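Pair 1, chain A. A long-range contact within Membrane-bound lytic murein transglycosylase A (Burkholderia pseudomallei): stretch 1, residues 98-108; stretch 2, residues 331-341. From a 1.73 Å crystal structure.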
# COMPACT_ATOMS: atom_id res chain seq x y z
N THR A 98 -21.96 -14.53 -2.60
CA THR A 98 -21.92 -13.24 -3.32
C THR A 98 -20.57 -13.08 -4.01
O THR A 98 -19.55 -13.54 -3.51
CB THR A 98 -22.16 -12.04 -2.40
OG1 THR A 98 -21.19 -11.95 -1.33
CG2 THR A 98 -23.56 -12.05 -1.81
N LEU A 99 -20.57 -12.41 -5.17
CA LEU A 99 -19.30 -12.19 -5.88
C LEU A 99 -18.69 -10.83 -5.58
O LEU A 99 -17.47 -10.71 -5.68
CB LEU A 99 -19.49 -12.31 -7.41
CG LEU A 99 -19.96 -13.73 -7.88
CD1 LEU A 99 -20.24 -13.69 -9.37
CD2 LEU A 99 -18.81 -14.71 -7.63
N ASP A 100 -19.48 -9.86 -5.07
CA ASP A 100 -18.93 -8.55 -4.73
C ASP A 100 -18.06 -8.60 -3.48
O ASP A 100 -18.43 -9.24 -2.46
CB ASP A 100 -20.06 -7.53 -4.42
CG ASP A 100 -20.82 -7.08 -5.65
OD1 ASP A 100 -20.29 -7.09 -6.75
OD2 ASP A 100 -21.96 -6.62 -5.44
N GLY A 101 -16.91 -7.88 -3.53
CA GLY A 101 -16.11 -7.69 -2.32
C GLY A 101 -15.36 -6.38 -2.33
O GLY A 101 -15.41 -5.63 -3.29
N LEU A 102 -14.69 -6.07 -1.23
CA LEU A 102 -14.19 -4.72 -1.02
C LEU A 102 -12.68 -4.66 -1.32
O LEU A 102 -11.91 -5.52 -0.88
CB LEU A 102 -14.47 -4.26 0.41
CG LEU A 102 -13.88 -2.92 0.80
CD1 LEU A 102 -14.64 -1.84 0.06
CD2 LEU A 102 -13.96 -2.72 2.30
N VAL A 103 -12.28 -3.65 -2.09
CA VAL A 103 -10.87 -3.37 -2.41
C VAL A 103 -10.46 -2.06 -1.74
O VAL A 103 -10.97 -0.97 -2.11
CB VAL A 103 -10.64 -3.25 -3.92
CG1 VAL A 103 -9.10 -3.12 -4.22
CG2 VAL A 103 -11.17 -4.51 -4.58
N THR A 104 -9.52 -2.14 -0.81
CA THR A 104 -8.94 -0.94 -0.24
C THR A 104 -7.51 -0.78 -0.78
O THR A 104 -7.07 -1.56 -1.61
CB THR A 104 -8.99 -0.99 1.30
OG1 THR A 104 -8.45 -2.23 1.78
CG2 THR A 104 -10.45 -0.89 1.79
N GLY A 105 -6.76 0.22 -0.30
CA GLY A 105 -5.42 0.44 -0.83
C GLY A 105 -4.38 0.76 0.23
O GLY A 105 -4.72 1.20 1.33
N TYR A 106 -3.12 0.43 -0.08
CA TYR A 106 -2.02 0.81 0.83
C TYR A 106 -0.81 1.21 0.00
O TYR A 106 -0.80 1.09 -1.24
CB TYR A 106 -1.67 -0.30 1.81
CG TYR A 106 -1.03 -1.59 1.31
CD1 TYR A 106 -1.70 -2.46 0.42
CD2 TYR A 106 0.23 -1.99 1.80
CE1 TYR A 106 -1.09 -3.68 0.07
CE2 TYR A 106 0.80 -3.20 1.49
CZ TYR A 106 0.14 -4.02 0.59
OH TYR A 106 0.73 -5.23 0.30
N TYR A 107 0.19 1.77 0.69
CA TYR A 107 1.37 2.31 0.03
C TYR A 107 2.52 2.24 1.00
O TYR A 107 2.35 1.91 2.19
CB TYR A 107 1.15 3.76 -0.45
CG TYR A 107 1.23 4.79 0.66
CD1 TYR A 107 0.28 4.84 1.65
CD2 TYR A 107 2.25 5.74 0.66
CE1 TYR A 107 0.32 5.85 2.64
CE2 TYR A 107 2.31 6.74 1.64
CZ TYR A 107 1.35 6.77 2.61
OH TYR A 107 1.40 7.77 3.55
N GLU A 108 3.71 2.54 0.49
CA GLU A 108 4.88 2.66 1.36
C GLU A 108 5.36 4.10 1.37
O GLU A 108 5.73 4.63 0.32
CB GLU A 108 5.96 1.74 0.86
CG GLU A 108 7.26 1.96 1.63
CD GLU A 108 7.35 1.10 2.86
OE1 GLU A 108 6.27 0.79 3.45
OE2 GLU A 108 8.50 0.73 3.24
N GLN A 331 -3.76 7.94 -3.44
CA GLN A 331 -4.65 6.96 -4.08
C GLN A 331 -5.06 5.93 -3.06
O GLN A 331 -6.24 5.62 -2.93
CB GLN A 331 -4.01 6.26 -5.27
CG GLN A 331 -3.67 7.08 -6.46
CD GLN A 331 -4.89 7.70 -7.11
OE1 GLN A 331 -5.08 8.92 -7.06
NE2 GLN A 331 -5.72 6.88 -7.71
N ALA A 332 -4.09 5.43 -2.28
CA ALA A 332 -4.38 4.42 -1.28
C ALA A 332 -5.41 4.94 -0.27
O ALA A 332 -6.33 4.21 0.13
CB ALA A 332 -3.06 3.98 -0.59
N GLY A 333 -5.25 6.20 0.16
CA GLY A 333 -6.13 6.76 1.19
C GLY A 333 -7.59 6.84 0.79
O GLY A 333 -8.47 6.75 1.65
N ARG A 334 -7.86 6.99 -0.48
CA ARG A 334 -9.22 7.15 -0.94
C ARG A 334 -9.81 5.84 -1.44
O ARG A 334 -10.95 5.83 -1.87
CB ARG A 334 -9.27 8.18 -2.06
CG ARG A 334 -8.71 9.57 -1.68
CD ARG A 334 -9.46 10.19 -0.50
NE ARG A 334 -8.58 10.41 0.66
CZ ARG A 334 -8.95 10.28 1.94
NH1 ARG A 334 -10.19 9.93 2.26
NH2 ARG A 334 -8.06 10.49 2.92
N MET A 335 -9.06 4.73 -1.43
CA MET A 335 -9.54 3.53 -2.12
C MET A 335 -10.47 2.75 -1.19
O MET A 335 -10.05 2.24 -0.14
CB MET A 335 -8.38 2.64 -2.63
CG MET A 335 -8.83 1.86 -4.05
SD MET A 335 -7.60 0.69 -4.19
CE MET A 335 -8.45 0.01 -5.69
N LYS A 336 -11.72 2.57 -1.64
CA LYS A 336 -12.69 1.79 -0.87
C LYS A 336 -13.78 1.42 -1.86
O LYS A 336 -14.82 2.10 -1.96
CB LYS A 336 -13.24 2.60 0.32
CG LYS A 336 -14.02 1.73 1.31
CD LYS A 336 -14.56 2.50 2.57
CE LYS A 336 -15.67 1.61 3.18
NZ LYS A 336 -15.84 1.84 4.64
N GLN A 337 -13.46 0.44 -2.71
CA GLN A 337 -14.16 0.22 -3.98
C GLN A 337 -14.74 -1.18 -4.02
O GLN A 337 -14.09 -2.15 -3.59
CB GLN A 337 -13.21 0.38 -5.22
CG GLN A 337 -12.20 1.52 -5.12
CD GLN A 337 -12.88 2.89 -5.03
OE1 GLN A 337 -12.69 3.67 -4.05
NE2 GLN A 337 -13.73 3.19 -6.03
N ASN A 338 -15.93 -1.29 -4.63
CA ASN A 338 -16.43 -2.64 -4.92
C ASN A 338 -15.52 -3.32 -5.93
O ASN A 338 -14.93 -2.66 -6.81
CB ASN A 338 -17.82 -2.59 -5.53
CG ASN A 338 -18.44 -3.97 -5.65
OD1 ASN A 338 -18.41 -4.78 -4.70
ND2 ASN A 338 -19.01 -4.25 -6.87
N GLY A 339 -15.41 -4.65 -5.78
CA GLY A 339 -14.53 -5.44 -6.63
C GLY A 339 -15.00 -6.87 -6.88
O GLY A 339 -15.85 -7.41 -6.16
N ARG A 340 -14.42 -7.45 -7.93
CA ARG A 340 -14.62 -8.86 -8.32
C ARG A 340 -13.26 -9.54 -8.54
O ARG A 340 -12.28 -8.91 -9.01
CB ARG A 340 -15.42 -8.97 -9.62
CG ARG A 340 -16.85 -8.49 -9.47
CD ARG A 340 -17.66 -9.41 -8.56
NE ARG A 340 -19.05 -8.91 -8.40
CZ ARG A 340 -20.08 -9.13 -9.24
NH1 ARG A 340 -19.91 -9.82 -10.38
NH2 ARG A 340 -21.28 -8.56 -8.94
N MET A 341 -13.19 -10.83 -8.26
CA MET A 341 -11.92 -11.57 -8.35
C MET A 341 -12.09 -12.87 -9.11
O MET A 341 -13.12 -13.54 -9.00
CB MET A 341 -11.36 -11.95 -6.95
CG MET A 341 -10.84 -10.76 -6.27
SD MET A 341 -10.29 -11.43 -4.63
CE MET A 341 -9.59 -9.92 -3.98
O HOH W 1 -15.63 -12.13 -7.19
O HOH W 2 -7.80 2.31 1.56

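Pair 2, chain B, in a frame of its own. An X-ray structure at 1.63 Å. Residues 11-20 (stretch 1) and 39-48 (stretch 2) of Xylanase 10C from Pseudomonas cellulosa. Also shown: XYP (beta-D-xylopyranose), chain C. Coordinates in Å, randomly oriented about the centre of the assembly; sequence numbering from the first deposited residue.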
# COMPACT_ATOMS: atom_id res chain seq x y z
N ASN B 11 2.11 11.03 9.99
CA ASN B 11 1.27 12.03 9.31
C ASN B 11 1.01 11.62 7.88
O ASN B 11 1.77 10.84 7.30
CB ASN B 11 2.00 13.38 9.22
CG ASN B 11 2.52 13.87 10.56
OD1 ASN B 11 1.79 14.50 11.33
ND2 ASN B 11 3.81 13.60 10.83
N GLY B 12 -0.05 12.17 7.32
CA GLY B 12 -0.32 12.01 5.91
C GLY B 12 -1.04 10.76 5.45
O GLY B 12 -1.30 10.63 4.25
N TRP B 13 -1.40 9.88 6.37
CA TRP B 13 -2.15 8.69 5.98
C TRP B 13 -3.66 8.87 6.12
O TRP B 13 -4.14 9.68 6.92
CB TRP B 13 -1.72 7.48 6.79
CG TRP B 13 -0.34 6.91 6.44
CD1 TRP B 13 0.89 7.41 6.80
CD2 TRP B 13 -0.09 5.69 5.74
NE1 TRP B 13 1.89 6.57 6.35
CE2 TRP B 13 1.31 5.51 5.69
CE3 TRP B 13 -0.92 4.72 5.13
CZ2 TRP B 13 1.89 4.42 5.08
CZ3 TRP B 13 -0.35 3.64 4.55
CH2 TRP B 13 1.05 3.49 4.51
N ARG B 14 -4.40 8.06 5.37
CA ARG B 14 -5.88 8.03 5.37
C ARG B 14 -6.37 6.62 5.19
O ARG B 14 -5.68 5.79 4.60
CB ARG B 14 -6.47 8.80 4.17
CG ARG B 14 -5.99 10.20 3.92
CD ARG B 14 -6.61 10.82 2.65
NE ARG B 14 -6.20 10.25 1.34
CZ ARG B 14 -5.08 10.58 0.70
NH1 ARG B 14 -4.23 11.45 1.20
NH2 ARG B 14 -4.80 10.07 -0.50
N GLY B 15 -7.58 6.35 5.68
CA GLY B 15 -8.28 5.14 5.29
C GLY B 15 -8.68 5.28 3.82
O GLY B 15 -8.73 6.39 3.24
N ASN B 16 -8.93 4.13 3.20
CA ASN B 16 -9.34 4.03 1.77
C ASN B 16 -10.30 2.87 1.50
O ASN B 16 -10.22 1.81 2.14
CB ASN B 16 -8.14 3.83 0.87
CG ASN B 16 -8.38 4.22 -0.56
OD1 ASN B 16 -8.32 3.38 -1.50
ND2 ASN B 16 -8.59 5.48 -0.77
N ALA B 17 -11.24 3.13 0.58
CA ALA B 17 -12.17 2.09 0.09
C ALA B 17 -12.16 2.14 -1.43
O ALA B 17 -12.47 3.15 -2.03
CB ALA B 17 -13.55 2.29 0.60
N SER B 18 -11.78 1.03 -2.06
CA SER B 18 -11.80 0.92 -3.54
C SER B 18 -12.89 -0.02 -4.08
O SER B 18 -13.02 -0.18 -5.31
CB SER B 18 -10.42 0.42 -4.02
OG SER B 18 -10.21 -0.95 -3.61
N GLY B 19 -13.62 -0.66 -3.18
CA GLY B 19 -14.65 -1.65 -3.48
C GLY B 19 -16.00 -1.27 -2.87
O GLY B 19 -16.27 -0.08 -2.68
N SER B 20 -16.77 -2.27 -2.50
CA SER B 20 -18.15 -2.08 -2.02
C SER B 20 -18.34 -2.02 -0.49
O SER B 20 -19.47 -2.08 -0.01
CB SER B 20 -19.02 -3.20 -2.59
OG SER B 20 -18.57 -4.45 -2.08
N GLY B 39 -13.60 -5.17 4.88
CA GLY B 39 -14.07 -5.85 3.67
C GLY B 39 -13.13 -5.73 2.49
O GLY B 39 -12.09 -5.09 2.56
N ASP B 40 -13.48 -6.38 1.38
CA ASP B 40 -12.70 -6.30 0.14
C ASP B 40 -12.55 -4.83 -0.29
O ASP B 40 -13.53 -4.06 -0.26
CB ASP B 40 -13.38 -7.13 -0.97
CG ASP B 40 -12.61 -7.11 -2.26
OD1 ASP B 40 -11.66 -7.91 -2.45
OD2 ASP B 40 -12.90 -6.29 -3.17
N GLY B 41 -11.32 -4.44 -0.60
CA GLY B 41 -11.01 -3.08 -1.02
C GLY B 41 -10.78 -2.06 0.08
O GLY B 41 -10.53 -0.92 -0.25
N VAL B 42 -10.83 -2.47 1.35
CA VAL B 42 -10.58 -1.55 2.47
C VAL B 42 -9.07 -1.56 2.69
O VAL B 42 -8.44 -2.62 2.74
CB VAL B 42 -11.38 -1.93 3.75
CG1 VAL B 42 -11.00 -1.06 4.94
CG2 VAL B 42 -12.89 -1.84 3.45
N GLY B 43 -8.49 -0.37 2.83
CA GLY B 43 -7.06 -0.23 3.02
C GLY B 43 -6.64 1.06 3.68
O GLY B 43 -7.43 1.78 4.28
N ALA B 44 -5.34 1.36 3.49
CA ALA B 44 -4.68 2.56 4.02
C ALA B 44 -3.76 3.12 2.95
O ALA B 44 -3.07 2.35 2.31
CB ALA B 44 -3.91 2.23 5.22
N VAL B 45 -3.79 4.44 2.78
CA VAL B 45 -3.05 5.13 1.73
C VAL B 45 -2.38 6.43 2.18
O VAL B 45 -2.76 7.00 3.21
CB VAL B 45 -3.98 5.49 0.52
CG1 VAL B 45 -4.55 4.23 -0.19
CG2 VAL B 45 -5.07 6.44 0.90
N PHE B 46 -1.42 6.88 1.36
CA PHE B 46 -0.75 8.16 1.52
C PHE B 46 -0.45 8.66 0.11
O PHE B 46 -0.57 7.91 -0.87
CB PHE B 46 0.55 8.03 2.34
CG PHE B 46 1.57 7.14 1.70
CD1 PHE B 46 1.52 5.76 1.89
CD2 PHE B 46 2.54 7.66 0.84
CE1 PHE B 46 2.43 4.92 1.25
CE2 PHE B 46 3.45 6.82 0.20
CZ PHE B 46 3.38 5.46 0.40
N ASP B 47 -0.01 9.90 0.02
CA ASP B 47 0.32 10.47 -1.28
C ASP B 47 1.81 10.73 -1.46
O ASP B 47 2.49 11.20 -0.55
CB ASP B 47 -0.37 11.81 -1.49
CG ASP B 47 -1.84 11.72 -1.46
OD1 ASP B 47 -2.42 10.70 -1.94
OD2 ASP B 47 -2.52 12.65 -1.00
N ILE B 48 2.30 10.41 -2.64
CA ILE B 48 3.61 10.85 -3.09
C ILE B 48 3.32 12.14 -3.86
O ILE B 48 2.59 12.18 -4.86
CB ILE B 48 4.32 9.82 -3.97
CG1 ILE B 48 4.73 8.59 -3.15
CG2 ILE B 48 5.59 10.43 -4.67
CD1 ILE B 48 5.73 8.83 -1.99
C1 XYP C . -11.41 6.54 -4.26
C2 XYP C . -10.30 5.64 -3.75
C3 XYP C . -9.63 4.90 -4.91
C4 XYP C . -10.68 4.27 -5.82
C5 XYP C . -11.71 5.32 -6.18
O2 XYP C . -9.30 6.43 -3.10
O3 XYP C . -8.75 3.90 -4.41
O4 XYP C . -10.03 3.82 -6.99
O5 XYP C . -12.32 5.87 -5.03
O HOH W 3 -0.02 11.86 2.22
O HOH W 4 -14.02 -1.36 -0.33
O HOH W 5 -16.32 -4.88 -0.20
O HOH W 6 -15.67 -5.18 -3.19

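Two short antiparallel strands crossing at a wide angle form the same backbone unit in pair 1 and pair 2: fourteen central residues superpose with an RMSD of 0.9 Å over N, CA and C. The N-to-C directions of the strands make angles of 123° and 129°, and the axes approach to 4.5 and 4.4 Å. A:Gly101 falls on B:Arg14 and A:Gly339 on B:Val45; within pair 1 the two glycines form a hydrogen-bonded pair, as B:Arg14 and B:Val45 do within pair 2. So do A:Val103 with A:Gln337 and the matching B:Asn16 with B:Gly43.

The backbone bonds repeat accordingly. In pair 1, A:Val103 N donates to A:Gln337 O (2.8 Å) and A:Gln337 N to A:Val103 O (2.9 Å); in pair 2, B:Asn16 N donates to B:Gly43 O (3.0 Å) and B:Gly43 N to B:Asn16 O (2.9 Å). Two residues along each strand, at the next hydrogen-bonded pair, A:Gly101 N donates to A:Gly339 O at 2.9 Å, whereas the return bond from A:Gly339 N to A:Gly101 O, although only 2.7 Å long, is bent and weak. Its counterpart in pair 2, B:Val45 N to B:Arg14 O at 3.0 Å, is nearly straight. Main-chain polar groups thus hold the register without prescribing the side chains.

Those side chains fill the shared frame differently. On the face carrying A:Val103, the bridged glycines A:Gly101 and A:Gly339 leave room at one bridge. A CB on A:Gly339 would lie 2.6 Å from A:Val103 CG2, a clash, so the absence of a side chain lets valine pack against the backbone. A:Val103 CG1 also meets A:Met335 CE at 3.5 Å. Pair 2 places its glycine elsewhere: B:Val45 stands where A:Gly339 does, and B:Gly43 where A:Gln337 does, and B:Asn16 CB lies 3.8 Å from B:Val45 CG1. The amide of B:Asn16 remains available to the bound xylose, its ND2 donating to XYP O2 at 2.6 Å.

The matched positions A:Asp100 and B:Trp13, with A:Arg340 and B:Phe46 across from them, give the sharpest contrast. Pair 1 uses charge: A:Asp100 OD1 accepts from A:Arg340 NE and A:Arg340 NH2, both at 2.8 Å, in a salt bridge, and from A:Asn338 ND2 at 3.1 Å. A:Leu99 CB covers one face of the guanidinium. Pair 2 uses aromatic surface: B:Trp13 CZ2 approaches B:Phe46 CD1 to 3.5 Å, the ring planes inclined at 53°, while B:Phe46 CB sits over the five-membered ring of B:Trp13. Its salt bridge is built from another position, B:Arg14, whose NH2 donates to B:Asp47 OD1 at 2.9 Å and whose NH1 donates to B:Asp47 OD2 at 3.0 Å.

Similar areas are buried, 741 Å² in pair 1 and 711 Å² in pair 2. The general lesson is that a backbone ladder fixes where side chains meet, while ion pairs and aromatic rings fill the space between them in different ways, and glycines leave room for a neighbour.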